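Local coordinates for protein terminal oxygenase component of carbazole 1,9a-dioxygenase (Nocardioides aromaticivorans, PDB 3GCF) that serves as the terminal oxygenase of carbazole 1,9a-dioxygenase, probably using electrons passed through its Rieske cluster to a non-heme iron to dihydroxylate carbazole, at residues D186-F191 and F360-C365; R203-Y208 and E259-A264; D231-N236 and A264-W269. All blocks are in the same frame, centred on the assembly; numbering follows the deposited sequence.

Interaction 1: residues D186-F191 and F360-C365; sequences DTTHIF and FPPDMC. With FE2 (Fe (II) ion), chain P.
T188 and F360 meet tip to tip: OG1 of T188 lies 3.4 Å from CZ of F360, close to the ring plane, at its edge. The T188 hydroxyl sits between its own N and carbonyl carbon (chi1 61°), which leaves CG2 beside the backbone N and 3.7 Å from CB of P362, the two side chains crossing at about a right angle. A valine here would probably leave the water that accepts from OG1 without that donor, and D186 and D363 with a less firmly placed bridge. That water also donates to OD1 of D186 and OD1 of D363. A second water bridges D186 OD2 and D363 OD1, which are 4.4 Å apart. Two more waters join T187, through N and OG1, to O of P362.

CG of D186 is anti to its backbone N (chi1 -176°), and OD1 accepts from N of T188, an Asx turn, and from N of H189, which extends it to an Asx motif. O of D186 accepts a hydrogen bond from ND1 of H189 at 2.8 Å, 3° from the ring plane, which fixes the imidazole's rotation while NE2 binds the iron at 2.1 Å. H193 and D337 complete the protein ligands. D186 OD2 is hydrogen-bonded to NE2 of H99, and D363 OD2 to NE2 of H77, both cluster ligands of the second subunit, consistent with the intersubunit electron path of Rieske oxygenases. The loop after helix 177-184 thus faces the start of helix 364-376, with strands 209-212, 218-221 and 228-231 packed alongside.

Interaction 2: residues R203-Y208 and E259-A264; sequences RLAFPY and EKKVAA
L204 packs its CD2 methyl against V262, 3.9 Å from CG1, the two side chains crossing at about a right angle; the same methyl lies 4.1 Å from CB of K260. The backbones here form a single beta bridge between L204 and K260, joining two loops of the ring-hydroxylase domain rather than two strands. The evidence is a pair of bonds on K260: its N donates to O of R203 at 2.7 Å, and its O accepts from N of A205 at 170°, within the carbonyl plane. R203, at positive phi, is the C-prime residue of the Schellman motif that ends helix 197-201, so the bridge begins directly where that helix stops.

Beyond the bridge, the side chains of E259 and K261 reach A205. CG of K261 is anti to its backbone N (chi1 -176°), and bends at chi2 and chi3 turn the chain back although its CB points away from 203-208. E259 brings OE1 to 3.6 Å from CB of A205. The R203 and K260 side chains cross obliquely, with NH2 of R203 3.4 Å from CE of K260. Their charged ends are like in sign but have separate partners: R203 NH1 bonds to O of E258, while K260 NZ reaches N202 and a salt bridge to D281.

F206, buried, turns its ring edge to CG2 of V262 and also packs on I190. By nearest atoms its side chain is about 4 Å from that of H193, an iron ligand, and about 7 Å from the iron, which places this loop pairing beside the active site. At the end of K261's bent chain, NZ donates to O of A205 at 2.9 Å, tilted 31° from the carbonyl plane.

Interaction 3: residues D231-N236 and A264-W269; sequences DRLSEN and AQVSVW
D231 and V266 lie side by side, their side chains pointing the same way, with CB of D231 3.6 Å from CG1 of V266. That methyl stands between its own N and carbonyl carbon (chi1 60°) and also meets L233, whose CD1 is 3.8 Å away. D231 and V266 form an antiparallel hydrogen-bonded pair: N of D231 donates to O of V266 at 2.8 Å, nearly straight at 165°, whereas the return bond from V266 N to D231 O is weak.

Past this pair the chain turns off the strand. R232 is the centre of an inverse gamma turn, after which the weakly bonded helix 233-236 begins. Its residue S234 donates from N to O of A264 at 2.8 Å, and CB of A264 lies 3.7 Å from OG of S234. A264 and Q265 both face D277, a classic beta bulge at the start of strand 265-269.

Further out, a water links R232 NH2 and Q265 OE1 by two weak bonds; the firmer partner of R232 is Q219, through NH1. W269 NE1 donates to OG of S267 at 2.9 Å, joining two side chains of the same strand.

In the seven-stranded antiparallel sheet, 265-269 runs between 228-231 and 273-277, while helix 364-376 packs against D231 through C365 and against V268 through W369.

Overall arrangement
From the N terminus, the chain passes the iron-ligand loop 186-191, then 203-208 and 231-236, before returning through 259-264 and 264-269 to 360-365. Interaction 1 closes the longest loop, 168 residues between its segments, and the other two nest inside it: interaction 2 closes a loop of 50 residues and interaction 3 one of 27. Interactions 2 and 3 cross, since their segments alternate, and share A264. All three belong to the ring-hydroxylase part of the chain. I190 packs on O of Y208, linking interactions 1 and 2; T187 touches D231, linking 1 and 3; O of A263 meets CD1 of L233, linking 2 and 3. Together they tie the iron-site loop and helix 364-376 to inner strands 228-231 and 265-269 of the seven-stranded sheet.

Interaction 1: residues D186-F191 and F360-C365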
loop_
_atom_site.group_PDB
_atom_site.type_symbol
_atom_site.label_atom_id
_atom_site.label_comp_id
_atom_site.label_asym_id
_atom_site.label_seq_id
_atom_site.Cartn_x
_atom_site.Cartn_y
_atom_site.Cartn_z
ATOM N N ASP A 186 23.035 -15.810 -15.783
ATOM C CA ASP A 186 22.598 -15.381 -17.110
ATOM C C ASP A 186 23.844 -14.878 -17.828
ATOM O O ASP A 186 24.435 -13.885 -17.410
ATOM C CB ASP A 186 21.570 -14.259 -16.950
ATOM C CG ASP A 186 20.973 -13.815 -18.264
ATOM O OD1 ASP A 186 21.736 -13.604 -19.229
ATOM O OD2 ASP A 186 19.735 -13.659 -18.324
ATOM N N THR A 187 24.237 -15.550 -18.910
ATOM C CA THR A 187 25.461 -15.185 -19.620
ATOM C C THR A 187 25.414 -14.028 -20.624
ATOM O O THR A 187 26.457 -13.623 -21.143
ATOM C CB THR A 187 26.080 -16.421 -20.322
ATOM O OG1 THR A 187 25.248 -16.823 -21.414
ATOM C CG2 THR A 187 26.200 -17.582 -19.341
ATOM N N THR A 188 24.230 -13.491 -20.903
ATOM C CA THR A 188 24.147 -12.367 -21.829
ATOM C C THR A 188 23.584 -11.090 -21.192
ATOM O O THR A 188 23.577 -10.034 -21.821
ATOM C CB THR A 188 23.325 -12.720 -23.099
ATOM O OG1 THR A 188 21.982 -13.066 -22.737
ATOM C CG2 THR A 188 23.970 -13.886 -23.831
ATOM N N HIS A 189 23.130 -11.172 -19.944
ATOM C CA HIS A 189 22.596 -9.988 -19.281
ATOM C C HIS A 189 23.725 -8.998 -18.963
ATOM O O HIS A 189 23.468 -7.828 -18.669
ATOM C CB HIS A 189 21.888 -10.363 -17.968
ATOM C CG HIS A 189 22.783 -10.320 -16.765
ATOM N ND1 HIS A 189 23.699 -11.311 -16.478
ATOM C CD2 HIS A 189 22.936 -9.378 -15.803
ATOM C CE1 HIS A 189 24.375 -10.981 -15.391
ATOM N NE2 HIS A 189 23.931 -9.812 -14.962
ATOM N N ILE A 190 24.972 -9.465 -19.023
ATOM C CA ILE A 190 26.110 -8.614 -18.690
ATOM C C ILE A 190 26.232 -7.386 -19.577
ATOM O O ILE A 190 27.030 -6.481 -19.308
ATOM C CB ILE A 190 27.439 -9.407 -18.700
ATOM C CG1 ILE A 190 27.738 -9.950 -20.096
ATOM C CG2 ILE A 190 27.359 -10.536 -17.663
ATOM C CD1 ILE A 190 29.019 -10.780 -20.156
ATOM N N PHE A 191 25.424 -7.364 -20.629
ATOM C CA PHE A 191 25.369 -6.235 -21.546
ATOM C C PHE A 191 25.085 -4.982 -20.705
ATOM O O PHE A 191 25.732 -3.948 -20.874
ATOM C CB PHE A 191 24.231 -6.467 -22.552
ATOM C CG PHE A 191 23.885 -5.265 -23.391
ATOM C CD1 PHE A 191 24.786 -4.763 -24.326
ATOM C CD2 PHE A 191 22.640 -4.651 -23.263
ATOM C CE1 PHE A 191 24.451 -3.665 -25.125
ATOM C CE2 PHE A 191 22.292 -3.547 -24.060
ATOM C CZ PHE A 191 23.201 -3.055 -24.991
ATOM N N PHE A 360 15.939 -17.533 -25.610
ATOM C CA PHE A 360 16.791 -17.755 -26.770
ATOM C C PHE A 360 17.960 -18.639 -26.317
ATOM O O PHE A 360 18.174 -18.808 -25.118
ATOM C CB PHE A 360 17.203 -16.417 -27.438
ATOM C CG PHE A 360 18.212 -15.590 -26.680
ATOM C CD1 PHE A 360 18.049 -15.301 -25.327
ATOM C CD2 PHE A 360 19.287 -15.019 -27.363
ATOM C CE1 PHE A 360 18.943 -14.448 -24.667
ATOM C CE2 PHE A 360 20.185 -14.165 -26.711
ATOM C CZ PHE A 360 20.007 -13.878 -25.361
ATOM N N PRO A 361 18.713 -19.237 -27.262
ATOM C CA PRO A 361 19.842 -20.128 -26.955
ATOM C C PRO A 361 20.659 -19.965 -25.668
ATOM O O PRO A 361 20.835 -20.932 -24.930
ATOM C CB PRO A 361 20.690 -20.057 -28.223
ATOM C CG PRO A 361 19.628 -19.987 -29.284
ATOM C CD PRO A 361 18.665 -18.951 -28.710
ATOM N N PRO A 362 21.175 -18.760 -25.381
ATOM C CA PRO A 362 21.954 -18.627 -24.145
ATOM C C PRO A 362 21.175 -18.959 -22.869
ATOM O O PRO A 362 21.772 -19.314 -21.853
ATOM C CB PRO A 362 22.409 -17.168 -24.181
ATOM C CG PRO A 362 22.486 -16.871 -25.654
ATOM C CD PRO A 362 21.227 -17.518 -26.173
ATOM N N ASP A 363 19.849 -18.846 -22.911
ATOM C CA ASP A 363 19.029 -19.140 -21.731
ATOM C C ASP A 363 18.957 -20.628 -21.383
ATOM O O ASP A 363 18.441 -20.995 -20.327
ATOM C CB ASP A 363 17.599 -18.611 -21.909
ATOM C CG ASP A 363 17.551 -17.111 -22.115
ATOM O OD1 ASP A 363 18.357 -16.391 -21.478
ATOM O OD2 ASP A 363 16.700 -16.653 -22.907
ATOM N N MET A 364 19.466 -21.486 -22.260
ATOM C CA MET A 364 19.425 -22.917 -21.995
ATOM C C MET A 364 20.078 -23.298 -20.672
ATOM O O MET A 364 19.683 -24.283 -20.051
ATOM C CB MET A 364 20.072 -23.702 -23.139
ATOM C CG MET A 364 19.253 -23.674 -24.423
ATOM S SD MET A 364 17.525 -24.183 -24.146
ATOM C CE MET A 364 16.628 -22.587 -24.333
ATOM N N CYS A 365 21.076 -22.539 -20.232
ATOM C CA CYS A 365 21.702 -22.881 -18.965
ATOM C C CYS A 365 20.680 -22.661 -17.849
ATOM O O CYS A 365 20.656 -23.396 -16.864
ATOM C CB CYS A 365 22.980 -22.061 -18.720
ATOM S SG CYS A 365 22.808 -20.268 -18.556
HETATM FE FE FE2 P . 24.688 -8.918 -13.192
HETATM O O HOH W 1 17.517 -14.766 -19.211
HETATM O O HOH W 2 20.942 -15.217 -21.204
HETATM O O HOH W 3 22.106 -17.357 -19.910
HETATM O O HOH W 4 24.531 -19.545 -21.712
HETATM O O HOH W 5 26.507 -9.857 -12.845
HETATM O O HOH W 6 23.964 -10.595 -12.333
#

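Interaction 2: residues R203-Y208 and E259-A264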
loop_
_atom_site.group_PDB
_atom_site.type_symbol
_atom_site.label_atom_id
_atom_site.label_comp_id
_atom_site.label_asym_id
_atom_site.label_seq_id
_atom_site.Cartn_x
_atom_site.Cartn_y
_atom_site.Cartn_z
ATOM N N ARG A 203 40.400 -2.636 -14.935
ATOM C CA ARG A 203 40.987 -2.970 -16.236
ATOM C C ARG A 203 40.499 -4.292 -16.794
ATOM O O ARG A 203 41.289 -5.089 -17.295
ATOM C CB ARG A 203 42.516 -3.016 -16.126
ATOM C CG ARG A 203 43.160 -1.689 -15.780
ATOM C CD ARG A 203 44.686 -1.793 -15.748
ATOM N NE ARG A 203 45.190 -2.524 -14.582
ATOM C CZ ARG A 203 45.814 -3.701 -14.633
ATOM N NH1 ARG A 203 46.023 -4.307 -15.797
ATOM N NH2 ARG A 203 46.239 -4.269 -13.511
ATOM N N LEU A 204 39.198 -4.520 -16.721
ATOM C CA LEU A 204 38.625 -5.767 -17.198
ATOM C C LEU A 204 38.386 -5.829 -18.699
ATOM O O LEU A 204 37.981 -4.844 -19.317
ATOM C CB LEU A 204 37.285 -6.035 -16.509
ATOM C CG LEU A 204 37.172 -6.043 -14.986
ATOM C CD1 LEU A 204 35.735 -6.433 -14.612
ATOM C CD2 LEU A 204 38.167 -7.033 -14.387
ATOM N N ALA A 205 38.662 -6.992 -19.279
ATOM C CA ALA A 205 38.377 -7.223 -20.688
ATOM C C ALA A 205 37.003 -7.830 -20.453
ATOM O O ALA A 205 36.890 -9.008 -20.116
ATOM C CB ALA A 205 39.329 -8.261 -21.278
ATOM N N PHE A 206 35.958 -7.022 -20.591
ATOM C CA PHE A 206 34.615 -7.508 -20.307
ATOM C C PHE A 206 33.703 -7.480 -21.518
ATOM O O PHE A 206 33.406 -6.416 -22.059
ATOM C CB PHE A 206 34.016 -6.671 -19.174
ATOM C CG PHE A 206 32.926 -7.364 -18.420
ATOM C CD1 PHE A 206 33.199 -8.502 -17.666
ATOM C CD2 PHE A 206 31.624 -6.880 -18.455
ATOM C CE1 PHE A 206 32.191 -9.145 -16.957
ATOM C CE2 PHE A 206 30.607 -7.519 -17.747
ATOM C CZ PHE A 206 30.892 -8.650 -16.998
ATOM N N PRO A 207 33.226 -8.657 -21.948
ATOM C CA PRO A 207 32.344 -8.743 -23.111
ATOM C C PRO A 207 30.902 -8.336 -22.820
ATOM O O PRO A 207 30.510 -8.197 -21.662
ATOM C CB PRO A 207 32.468 -10.205 -23.516
ATOM C CG PRO A 207 32.553 -10.891 -22.187
ATOM C CD PRO A 207 33.507 -9.997 -21.398
ATOM N N TYR A 208 30.125 -8.135 -23.882
ATOM C CA TYR A 208 28.723 -7.766 -23.749
ATOM C C TYR A 208 27.883 -9.013 -23.492
ATOM O O TYR A 208 26.721 -8.925 -23.094
ATOM C CB TYR A 208 28.226 -7.068 -25.020
ATOM C CG TYR A 208 28.888 -5.737 -25.285
ATOM C CD1 TYR A 208 29.125 -4.839 -24.245
ATOM C CD2 TYR A 208 29.261 -5.363 -26.574
ATOM C CE1 TYR A 208 29.717 -3.603 -24.477
ATOM C CE2 TYR A 208 29.859 -4.122 -26.818
ATOM C CZ TYR A 208 30.084 -3.250 -25.760
ATOM O OH TYR A 208 30.695 -2.036 -25.974
ATOM N N GLU A 259 44.831 -5.973 -19.634
ATOM C CA GLU A 259 43.546 -6.075 -18.948
ATOM C C GLU A 259 43.403 -7.417 -18.230
ATOM O O GLU A 259 44.072 -8.391 -18.574
ATOM C CB GLU A 259 42.395 -5.880 -19.936
ATOM C CG GLU A 259 42.449 -4.568 -20.701
ATOM C CD GLU A 259 41.211 -4.333 -21.544
ATOM O OE1 GLU A 259 40.892 -5.197 -22.388
ATOM O OE2 GLU A 259 40.556 -3.287 -21.361
ATOM N N LYS A 260 42.525 -7.458 -17.231
ATOM C CA LYS A 260 42.283 -8.665 -16.460
ATOM C C LYS A 260 41.156 -9.508 -17.033
ATOM O O LYS A 260 40.191 -8.987 -17.591
ATOM C CB LYS A 260 41.971 -8.297 -15.009
ATOM C CG LYS A 260 43.064 -7.473 -14.342
ATOM C CD LYS A 260 42.710 -7.147 -12.895
ATOM C CE LYS A 260 43.731 -6.213 -12.273
ATOM N NZ LYS A 260 43.452 -6.013 -10.836
ATOM N N LYS A 261 41.292 -10.819 -16.885
ATOM C CA LYS A 261 40.299 -11.754 -17.374
ATOM C C LYS A 261 39.543 -12.341 -16.186
ATOM O O LYS A 261 40.148 -12.825 -15.232
ATOM C CB LYS A 261 40.983 -12.876 -18.161
ATOM C CG LYS A 261 40.031 -13.883 -18.805
ATOM C CD LYS A 261 39.331 -13.328 -20.054
ATOM C CE LYS A 261 38.264 -12.288 -19.717
ATOM N NZ LYS A 261 37.698 -11.657 -20.948
ATOM N N VAL A 262 38.218 -12.294 -16.245
ATOM C CA VAL A 262 37.408 -12.828 -15.165
ATOM C C VAL A 262 36.291 -13.689 -15.729
ATOM O O VAL A 262 36.175 -13.846 -16.938
ATOM C CB VAL A 262 36.809 -11.691 -14.299
ATOM C CG1 VAL A 262 37.940 -10.867 -13.671
ATOM C CG2 VAL A 262 35.895 -10.803 -15.147
ATOM N N ALA A 263 35.483 -14.265 -14.848
ATOM C CA ALA A 263 34.375 -15.108 -15.272
ATOM C C ALA A 263 34.787 -16.182 -16.295
ATOM O O ALA A 263 34.295 -16.206 -17.423
ATOM C CB ALA A 263 33.249 -14.232 -15.844
ATOM N N ALA A 264 35.702 -17.061 -15.899
ATOM C CA ALA A 264 36.138 -18.146 -16.766
ATOM C C ALA A 264 35.039 -19.202 -16.703
ATOM O O ALA A 264 34.822 -19.960 -17.654
ATOM C CB ALA A 264 37.449 -18.730 -16.259
#

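Interaction 3: residues D231-N236 and A264-W269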
loop_
_atom_site.group_PDB
_atom_site.type_symbol
_atom_site.label_atom_id
_atom_site.label_comp_id
_atom_site.label_asym_id
_atom_site.label_seq_id
_atom_site.Cartn_x
_atom_site.Cartn_y
_atom_site.Cartn_z
ATOM N N ASP A 231 28.620 -23.449 -16.471
ATOM C CA ASP A 231 28.846 -22.866 -17.794
ATOM C C ASP A 231 30.362 -22.714 -17.969
ATOM O O ASP A 231 31.010 -22.004 -17.202
ATOM C CB ASP A 231 28.202 -21.476 -17.917
ATOM C CG ASP A 231 26.686 -21.515 -17.944
ATOM O OD1 ASP A 231 26.096 -22.617 -18.017
ATOM O OD2 ASP A 231 26.079 -20.422 -17.896
ATOM N N ARG A 232 30.927 -23.383 -18.967
ATOM C CA ARG A 232 32.366 -23.291 -19.216
ATOM C C ARG A 232 32.637 -22.111 -20.148
ATOM O O ARG A 232 33.005 -22.287 -21.310
ATOM C CB ARG A 232 32.871 -24.594 -19.842
ATOM C CG ARG A 232 32.765 -25.793 -18.916
ATOM C CD ARG A 232 33.654 -26.934 -19.392
ATOM N NE ARG A 232 34.226 -27.661 -18.261
ATOM C CZ ARG A 232 33.613 -28.646 -17.620
ATOM N NH1 ARG A 232 32.405 -29.032 -18.008
ATOM N NH2 ARG A 232 34.197 -29.230 -16.579
ATOM N N LEU A 233 32.461 -20.905 -19.619
ATOM C CA LEU A 233 32.627 -19.682 -20.395
ATOM C C LEU A 233 33.951 -19.513 -21.145
ATOM O O LEU A 233 33.954 -19.116 -22.310
ATOM C CB LEU A 233 32.394 -18.461 -19.495
ATOM C CG LEU A 233 31.039 -18.372 -18.770
ATOM C CD1 LEU A 233 30.986 -17.083 -17.965
ATOM C CD2 LEU A 233 29.891 -18.416 -19.770
ATOM N N SER A 234 35.065 -19.816 -20.489
ATOM C CA SER A 234 36.379 -19.647 -21.105
ATOM C C SER A 234 36.778 -20.712 -22.117
ATOM O O SER A 234 37.725 -20.513 -22.880
ATOM C CB SER A 234 37.458 -19.588 -20.029
ATOM O OG SER A 234 37.505 -20.815 -19.322
ATOM N N GLU A 235 36.081 -21.837 -22.133
ATOM C CA GLU A 235 36.449 -22.889 -23.065
ATOM C C GLU A 235 35.381 -23.247 -24.083
ATOM O O GLU A 235 35.703 -23.632 -25.202
ATOM C CB GLU A 235 36.828 -24.157 -22.305
ATOM C CG GLU A 235 37.982 -23.995 -21.352
ATOM C CD GLU A 235 38.211 -25.244 -20.534
ATOM O OE1 GLU A 235 37.273 -25.662 -19.815
ATOM O OE2 GLU A 235 39.325 -25.807 -20.615
ATOM N N ASN A 236 34.113 -23.125 -23.711
ATOM C CA ASN A 236 33.068 -23.515 -24.634
ATOM C C ASN A 236 32.056 -22.455 -25.010
ATOM O O ASN A 236 30.953 -22.773 -25.445
ATOM C CB ASN A 236 32.371 -24.761 -24.093
ATOM C CG ASN A 236 33.359 -25.882 -23.788
ATOM O OD1 ASN A 236 33.970 -25.917 -22.718
ATOM N ND2 ASN A 236 33.543 -26.781 -24.745
ATOM N N ALA A 264 35.702 -17.061 -15.899
ATOM C CA ALA A 264 36.138 -18.146 -16.766
ATOM C C ALA A 264 35.039 -19.202 -16.703
ATOM O O ALA A 264 34.822 -19.960 -17.654
ATOM C CB ALA A 264 37.449 -18.730 -16.259
ATOM N N GLN A 265 34.348 -19.238 -15.567
ATOM C CA GLN A 265 33.257 -20.181 -15.341
ATOM C C GLN A 265 32.218 -19.579 -14.408
ATOM O O GLN A 265 32.558 -18.821 -13.497
ATOM C CB GLN A 265 33.774 -21.475 -14.693
ATOM C CG GLN A 265 34.644 -22.347 -15.585
ATOM C CD GLN A 265 35.079 -23.636 -14.898
ATOM O OE1 GLN A 265 35.499 -24.586 -15.555
ATOM N NE2 GLN A 265 34.987 -23.669 -13.577
ATOM N N VAL A 266 30.954 -19.913 -14.644
ATOM C CA VAL A 266 29.875 -19.454 -13.781
ATOM C C VAL A 266 28.972 -20.657 -13.575
ATOM O O VAL A 266 28.699 -21.407 -14.515
ATOM C CB VAL A 266 29.073 -18.277 -14.398
ATOM C CG1 VAL A 266 28.446 -18.682 -15.715
ATOM C CG2 VAL A 266 28.008 -17.824 -13.412
ATOM N N SER A 267 28.524 -20.855 -12.343
ATOM C CA SER A 267 27.678 -21.995 -12.043
ATOM C C SER A 267 26.683 -21.713 -10.934
ATOM O O SER A 267 26.891 -20.833 -10.097
ATOM C CB SER A 267 28.552 -23.195 -11.651
ATOM O OG SER A 267 29.389 -22.876 -10.550
ATOM N N VAL A 268 25.596 -22.472 -10.934
ATOM C CA VAL A 268 24.576 -22.327 -9.912
ATOM C C VAL A 268 24.318 -23.709 -9.321
ATOM O O VAL A 268 24.276 -24.705 -10.047
ATOM C CB VAL A 268 23.269 -21.730 -10.500
ATOM C CG1 VAL A 268 22.694 -22.661 -11.556
ATOM C CG2 VAL A 268 22.265 -21.483 -9.384
ATOM N N TRP A 269 24.157 -23.765 -8.003
ATOM C CA TRP A 269 23.932 -25.025 -7.310
ATOM C C TRP A 269 22.722 -24.949 -6.385
ATOM O O TRP A 269 22.416 -23.888 -5.832
ATOM C CB TRP A 269 25.181 -25.392 -6.502
ATOM C CG TRP A 269 26.436 -25.322 -7.325
ATOM C CD1 TRP A 269 27.081 -24.195 -7.738
ATOM C CD2 TRP A 269 27.134 -26.422 -7.918
ATOM N NE1 TRP A 269 28.133 -24.520 -8.558
ATOM C CE2 TRP A 269 28.188 -25.882 -8.686
ATOM C CE3 TRP A 269 26.968 -27.816 -7.879
ATOM C CZ2 TRP A 269 29.076 -26.686 -9.413
ATOM C CZ3 TRP A 269 27.847 -28.615 -8.601
ATOM C CH2 TRP A 269 28.889 -28.045 -9.359
HETATM O O HOH W 7 36.806 -27.587 -14.925
#